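Local coordinates for DNA mismatch repair protein MLH3 (Saccharomyces cerevisiae S288C, PDB 6RMN) that acts in DNA mismatch repair, correcting insertion-deletion loops as part of the MutLbeta heterodimer, here represented by its C-terminal, zinc-binding part, at residues V46-E58 with L212-A226. Numbering follows the deposited sequence.
Sequences VDQHACDERIRLE and LISKLSRCHNPFECA. With ZN (zinc ion), chain C; ZN (zinc ion), chain D.
Glu-53 and Cys-225 share a zinc ion across the contact: the metal lies 2.3 Å from Glu-53 OE2 and 2.4 Å from Cys-225 SG. Glu-53 OE1 reaches the second zinc, 2.0 Å away, which His-49 NE2 also binds, making the carboxylate a bridge. Glu-53 OE2 also accepts a bent hydrogen bond (136°) from Ala-226 N through its anti lone pair. Cys-194 completes the His-49 site and His-227 the Cys-225 site, each with a ligand from the partner protein chain. Residues 47-58 match the DQHA(X)2E(X)4E motif of MutL-family proteins, consistent with an endonuclease site. Glu-58 takes two backbone N-H groups through syn lone pairs, OE1 from His-220 N (2.7 Å) and OE2 from Asn-221 N (3.0 Å), both at 168°. Its OE2 also salt-bridges Arg-54 NH2, whose guanidinium has Asn-221 CB and Leu-57 CD2 on opposite faces. With an alanine in place of Glu-58, both loop amides would probably lose their acceptor and Arg-54 this charge partner. Among apolar contacts, Ile-213 CD1 meets Val-46 CG1 tip to tip (3.9 Å), and chi1 of 177° swings Cys-51 SG against Leu-216 CD2 (3.8 Å). Helices 48-69 and 206-216 pack together here, strand 27-31 touching Val-46 and Ile-213, helix 183-196 Leu-57 and Ala-226.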
loop_
_atom_site.group_PDB
_atom_site.type_symbol
_atom_site.label_atom_id
_atom_site.label_comp_id
_atom_site.label_asym_id
_atom_site.label_seq_id
_atom_site.Cartn_x
_atom_site.Cartn_y
_atom_site.Cartn_z
ATOM N N VAL B 46 -0.544 9.012 -1.797
ATOM C CA VAL B 46 0.519 9.993 -1.632
ATOM C C VAL B 46 1.103 10.333 -3.012
ATOM O O VAL B 46 1.448 9.415 -3.766
ATOM C CB VAL B 46 1.614 9.472 -0.649
ATOM C CG1 VAL B 46 2.722 10.502 -0.448
ATOM C CG2 VAL B 46 1.014 9.059 0.695
ATOM N N ASP B 47 1.227 11.647 -3.336
ATOM C CA ASP B 47 1.872 12.120 -4.564
ATOM C C ASP B 47 3.377 11.750 -4.411
ATOM O O ASP B 47 4.013 12.183 -3.442
ATOM C CB ASP B 47 1.677 13.642 -4.676
ATOM C CG ASP B 47 2.301 14.349 -5.881
ATOM O OD1 ASP B 47 3.356 13.884 -6.373
ATOM O OD2 ASP B 47 1.767 15.397 -6.295
ATOM N N GLN B 48 3.926 10.912 -5.315
ATOM C CA GLN B 48 5.335 10.481 -5.193
ATOM C C GLN B 48 6.351 11.620 -5.375
ATOM O O GLN B 48 7.443 11.560 -4.811
ATOM C CB GLN B 48 5.664 9.302 -6.120
ATOM C CG GLN B 48 5.762 9.666 -7.606
ATOM C CD GLN B 48 5.686 8.478 -8.507
ATOM O OE1 GLN B 48 4.998 7.496 -8.227
ATOM N NE2 GLN B 48 6.387 8.546 -9.614
ATOM N N HIS B 49 5.991 12.643 -6.160
ATOM C CA HIS B 49 6.857 13.786 -6.395
ATOM C C HIS B 49 6.887 14.697 -5.156
ATOM O O HIS B 49 7.974 15.018 -4.672
ATOM C CB HIS B 49 6.433 14.548 -7.662
ATOM C CG HIS B 49 7.199 15.812 -7.858
ATOM N ND1 HIS B 49 8.517 15.799 -8.263
ATOM C CD2 HIS B 49 6.830 17.085 -7.617
ATOM C CE1 HIS B 49 8.897 17.058 -8.291
ATOM N NE2 HIS B 49 7.915 17.868 -7.920
ATOM N N ALA B 50 5.699 15.065 -4.631
ATOM C CA ALA B 50 5.518 15.903 -3.440
ATOM C C ALA B 50 6.203 15.291 -2.221
ATOM O O ALA B 50 6.847 16.004 -1.458
ATOM C CB ALA B 50 4.033 16.104 -3.160
ATOM N N CYS B 51 6.082 13.965 -2.068
ATOM C CA CYS B 51 6.692 13.159 -1.014
ATOM C C CYS B 51 8.220 13.311 -1.038
ATOM O O CYS B 51 8.815 13.662 -0.025
ATOM C CB CYS B 51 6.279 11.697 -1.180
ATOM S SG CYS B 51 7.031 10.580 0.026
ATOM N N ASP B 52 8.840 13.048 -2.198
ATOM C CA ASP B 52 10.278 13.128 -2.416
ATOM C C ASP B 52 10.802 14.565 -2.254
ATOM O O ASP B 52 11.802 14.777 -1.556
ATOM C CB ASP B 52 10.645 12.545 -3.798
ATOM C CG ASP B 52 12.106 12.147 -3.935
ATOM O OD1 ASP B 52 12.771 11.904 -2.880
ATOM O OD2 ASP B 52 12.588 12.057 -5.083
ATOM N N GLU B 53 10.096 15.545 -2.863
ATOM C CA GLU B 53 10.402 16.980 -2.788
ATOM C C GLU B 53 10.397 17.471 -1.331
ATOM O O GLU B 53 11.290 18.230 -0.958
ATOM C CB GLU B 53 9.402 17.774 -3.636
ATOM C CG GLU B 53 9.632 19.270 -3.704
ATOM C CD GLU B 53 8.566 19.930 -4.546
ATOM O OE1 GLU B 53 8.585 19.746 -5.784
ATOM O OE2 GLU B 53 7.672 20.581 -3.962
ATOM N N ARG B 54 9.423 17.008 -0.518
ATOM C CA ARG B 54 9.304 17.336 0.897
ATOM C C ARG B 54 10.514 16.853 1.715
ATOM O O ARG B 54 11.069 17.623 2.514
ATOM C CB ARG B 54 8.012 16.754 1.490
ATOM C CG ARG B 54 7.811 17.137 2.955
ATOM C CD ARG B 54 7.354 18.566 3.008
ATOM N NE ARG B 54 8.231 19.405 3.797
ATOM C CZ ARG B 54 8.018 20.695 4.016
ATOM N NH1 ARG B 54 6.965 21.304 3.481
ATOM N NH2 ARG B 54 8.858 21.389 4.763
ATOM N N ILE B 55 10.879 15.567 1.541
ATOM C CA ILE B 55 12.017 14.937 2.218
ATOM C C ILE B 55 13.288 15.715 1.863
ATOM O O ILE B 55 14.114 15.978 2.740
ATOM C CB ILE B 55 12.158 13.416 1.828
ATOM C CG1 ILE B 55 10.913 12.596 2.258
ATOM C CG2 ILE B 55 13.450 12.796 2.404
ATOM C CD1 ILE B 55 10.670 11.329 1.441
ATOM N N ARG B 56 13.440 16.042 0.567
ATOM C CA ARG B 56 14.605 16.730 0.025
ATOM C C ARG B 56 14.744 18.149 0.541
ATOM O O ARG B 56 15.863 18.555 0.844
ATOM C CB ARG B 56 14.608 16.671 -1.507
ATOM C CG ARG B 56 15.043 15.318 -2.036
ATOM C CD ARG B 56 15.035 15.273 -3.550
ATOM N NE ARG B 56 15.368 13.934 -4.058
ATOM C CZ ARG B 56 16.603 13.490 -4.281
ATOM N NH1 ARG B 56 17.648 14.268 -4.050
ATOM N NH2 ARG B 56 16.800 12.258 -4.727
ATOM N N LEU B 57 13.613 18.878 0.686
ATOM C CA LEU B 57 13.572 20.243 1.198
ATOM C C LEU B 57 14.012 20.309 2.643
ATOM O O LEU B 57 14.890 21.101 2.974
ATOM C CB LEU B 57 12.179 20.892 1.030
ATOM C CG LEU B 57 12.075 22.331 1.556
ATOM C CD1 LEU B 57 12.778 23.323 0.620
ATOM C CD2 LEU B 57 10.658 22.703 1.824
ATOM N N GLU B 58 13.432 19.467 3.490
ATOM C CA GLU B 58 13.773 19.417 4.910
ATOM C C GLU B 58 15.272 19.071 5.155
ATOM O O GLU B 58 15.850 19.584 6.117
ATOM C CB GLU B 58 12.814 18.488 5.661
ATOM C CG GLU B 58 11.380 18.996 5.614
ATOM C CD GLU B 58 10.488 18.586 6.767
ATOM O OE1 GLU B 58 10.995 17.911 7.689
ATOM O OE2 GLU B 58 9.289 18.950 6.756
ATOM N N LEU B 212 10.524 5.796 0.950
ATOM C CA LEU B 212 9.948 7.122 0.735
ATOM C C LEU B 212 8.936 7.514 1.815
ATOM O O LEU B 212 9.049 8.606 2.356
ATOM C CB LEU B 212 9.326 7.251 -0.672
ATOM C CG LEU B 212 10.286 7.555 -1.818
ATOM C CD1 LEU B 212 9.607 7.361 -3.149
ATOM C CD2 LEU B 212 10.825 8.974 -1.737
ATOM N N ILE B 213 7.974 6.630 2.145
ATOM C CA ILE B 213 6.960 6.914 3.174
ATOM C C ILE B 213 7.583 6.923 4.585
ATOM O O ILE B 213 7.203 7.764 5.399
ATOM C CB ILE B 213 5.707 5.994 3.045
ATOM C CG1 ILE B 213 5.075 6.083 1.630
ATOM C CG2 ILE B 213 4.643 6.273 4.146
ATOM C CD1 ILE B 213 4.617 7.528 1.102
ATOM N N SER B 214 8.563 6.048 4.852
ATOM C CA SER B 214 9.285 5.981 6.130
ATOM C C SER B 214 9.967 7.325 6.426
ATOM O O SER B 214 9.848 7.851 7.541
ATOM C CB SER B 214 10.327 4.867 6.098
ATOM O OG SER B 214 11.092 4.815 7.290
ATOM N N LYS B 215 10.669 7.876 5.415
ATOM C CA LYS B 215 11.359 9.155 5.496
ATOM C C LYS B 215 10.339 10.299 5.619
ATOM O O LYS B 215 10.557 11.188 6.432
ATOM C CB LYS B 215 12.261 9.370 4.271
ATOM C CG LYS B 215 13.522 8.509 4.248
ATOM C CD LYS B 215 14.280 8.687 2.937
ATOM C CE LYS B 215 15.629 8.021 2.951
ATOM N NZ LYS B 215 16.169 7.853 1.573
ATOM N N LEU B 216 9.219 10.251 4.853
ATOM C CA LEU B 216 8.158 11.253 4.903
ATOM C C LEU B 216 7.560 11.377 6.298
ATOM O O LEU B 216 7.408 12.495 6.792
ATOM C CB LEU B 216 7.055 11.003 3.860
ATOM C CG LEU B 216 5.995 12.137 3.730
ATOM C CD1 LEU B 216 6.610 13.446 3.191
ATOM C CD2 LEU B 216 4.793 11.694 2.902
ATOM N N SER B 217 7.285 10.249 6.955
ATOM C CA SER B 217 6.733 10.227 8.311
ATOM C C SER B 217 7.685 10.822 9.366
ATOM O O SER B 217 7.259 11.062 10.497
ATOM C CB SER B 217 6.319 8.805 8.697
ATOM O OG SER B 217 7.451 7.989 8.959
ATOM N N ARG B 218 8.966 11.037 9.006
ATOM C CA ARG B 218 9.975 11.588 9.916
ATOM C C ARG B 218 10.161 13.091 9.728
ATOM O O ARG B 218 10.876 13.722 10.514
ATOM C CB ARG B 218 11.314 10.827 9.827
ATOM C CG ARG B 218 11.274 9.457 10.530
ATOM C CD ARG B 218 12.641 8.802 10.722
ATOM N NE ARG B 218 13.482 8.796 9.513
ATOM C CZ ARG B 218 13.454 7.862 8.564
ATOM N NH1 ARG B 218 12.609 6.842 8.649
ATOM N NH2 ARG B 218 14.264 7.947 7.518
ATOM N N CYS B 219 9.484 13.655 8.700
ATOM C CA CYS B 219 9.484 15.070 8.338
ATOM C C CYS B 219 8.697 15.889 9.336
ATOM O O CYS B 219 7.781 15.370 9.973
ATOM C CB CYS B 219 8.949 15.269 6.924
ATOM S SG CYS B 219 10.079 14.722 5.620
ATOM N N HIS B 220 9.041 17.186 9.450
ATOM C CA HIS B 220 8.358 18.123 10.332
ATOM C C HIS B 220 6.979 18.421 9.767
ATOM O O HIS B 220 6.022 18.440 10.521
ATOM C CB HIS B 220 9.183 19.405 10.543
ATOM C CG HIS B 220 8.533 20.362 11.493
ATOM N ND1 HIS B 220 8.447 20.088 12.841
ATOM C CD2 HIS B 220 7.918 21.540 11.246
ATOM C CE1 HIS B 220 7.799 21.108 13.374
ATOM N NE2 HIS B 220 7.459 22.003 12.450
ATOM N N ASN B 221 6.864 18.598 8.446
ATOM C CA ASN B 221 5.566 18.820 7.803
ATOM C C ASN B 221 5.371 17.852 6.614
ATOM O O ASN B 221 5.614 18.225 5.476
ATOM C CB ASN B 221 5.394 20.298 7.400
ATOM C CG ASN B 221 4.103 20.670 6.690
ATOM O OD1 ASN B 221 4.039 21.703 6.027
ATOM N ND2 ASN B 221 3.047 19.871 6.809
ATOM N N PRO B 222 4.915 16.609 6.841
ATOM C CA PRO B 222 4.747 15.681 5.703
ATOM C C PRO B 222 3.506 15.890 4.835
ATOM O O PRO B 222 3.334 15.167 3.852
ATOM C CB PRO B 222 4.704 14.300 6.373
ATOM C CG PRO B 222 4.250 14.535 7.754
ATOM C CD PRO B 222 4.588 15.961 8.133
ATOM N N PHE B 223 2.651 16.869 5.181
ATOM C CA PHE B 223 1.347 17.075 4.550
ATOM C C PHE B 223 1.324 17.992 3.340
ATOM O O PHE B 223 0.289 18.088 2.677
ATOM C CB PHE B 223 0.347 17.524 5.604
ATOM C CG PHE B 223 0.339 16.553 6.760
ATOM C CD1 PHE B 223 -0.056 15.230 6.576
ATOM C CD2 PHE B 223 0.786 16.939 8.014
ATOM C CE1 PHE B 223 -0.037 14.326 7.639
ATOM C CE2 PHE B 223 0.778 16.041 9.083
ATOM C CZ PHE B 223 0.384 14.736 8.884
ATOM N N GLU B 224 2.465 18.584 2.985
ATOM C CA GLU B 224 2.539 19.414 1.782
ATOM C C GLU B 224 3.890 19.307 1.113
ATOM O O GLU B 224 4.835 18.886 1.754
ATOM C CB GLU B 224 2.114 20.889 2.031
ATOM C CG GLU B 224 2.938 21.686 3.022
ATOM C CD GLU B 224 2.276 22.967 3.505
ATOM O OE1 GLU B 224 1.116 22.906 3.975
ATOM O OE2 GLU B 224 2.929 24.034 3.429
ATOM N N CYS B 225 3.966 19.637 -0.186
ATOM C CA CYS B 225 5.211 19.669 -0.961
ATOM C C CYS B 225 6.006 20.934 -0.548
ATOM O O CYS B 225 5.553 21.693 0.327
ATOM C CB CYS B 225 4.904 19.675 -2.456
ATOM S SG CYS B 225 4.241 21.249 -3.067
ATOM N N ALA B 226 7.155 21.190 -1.207
ATOM C CA ALA B 226 7.960 22.388 -0.922
ATOM C C ALA B 226 7.194 23.707 -1.159
ATOM O O ALA B 226 7.403 24.642 -0.397
ATOM C CB ALA B 226 9.256 22.379 -1.723
HETATM ZN ZN ZN C . 7.860 19.976 -7.603
HETATM ZN ZN ZN D . 5.787 21.570 -4.907
#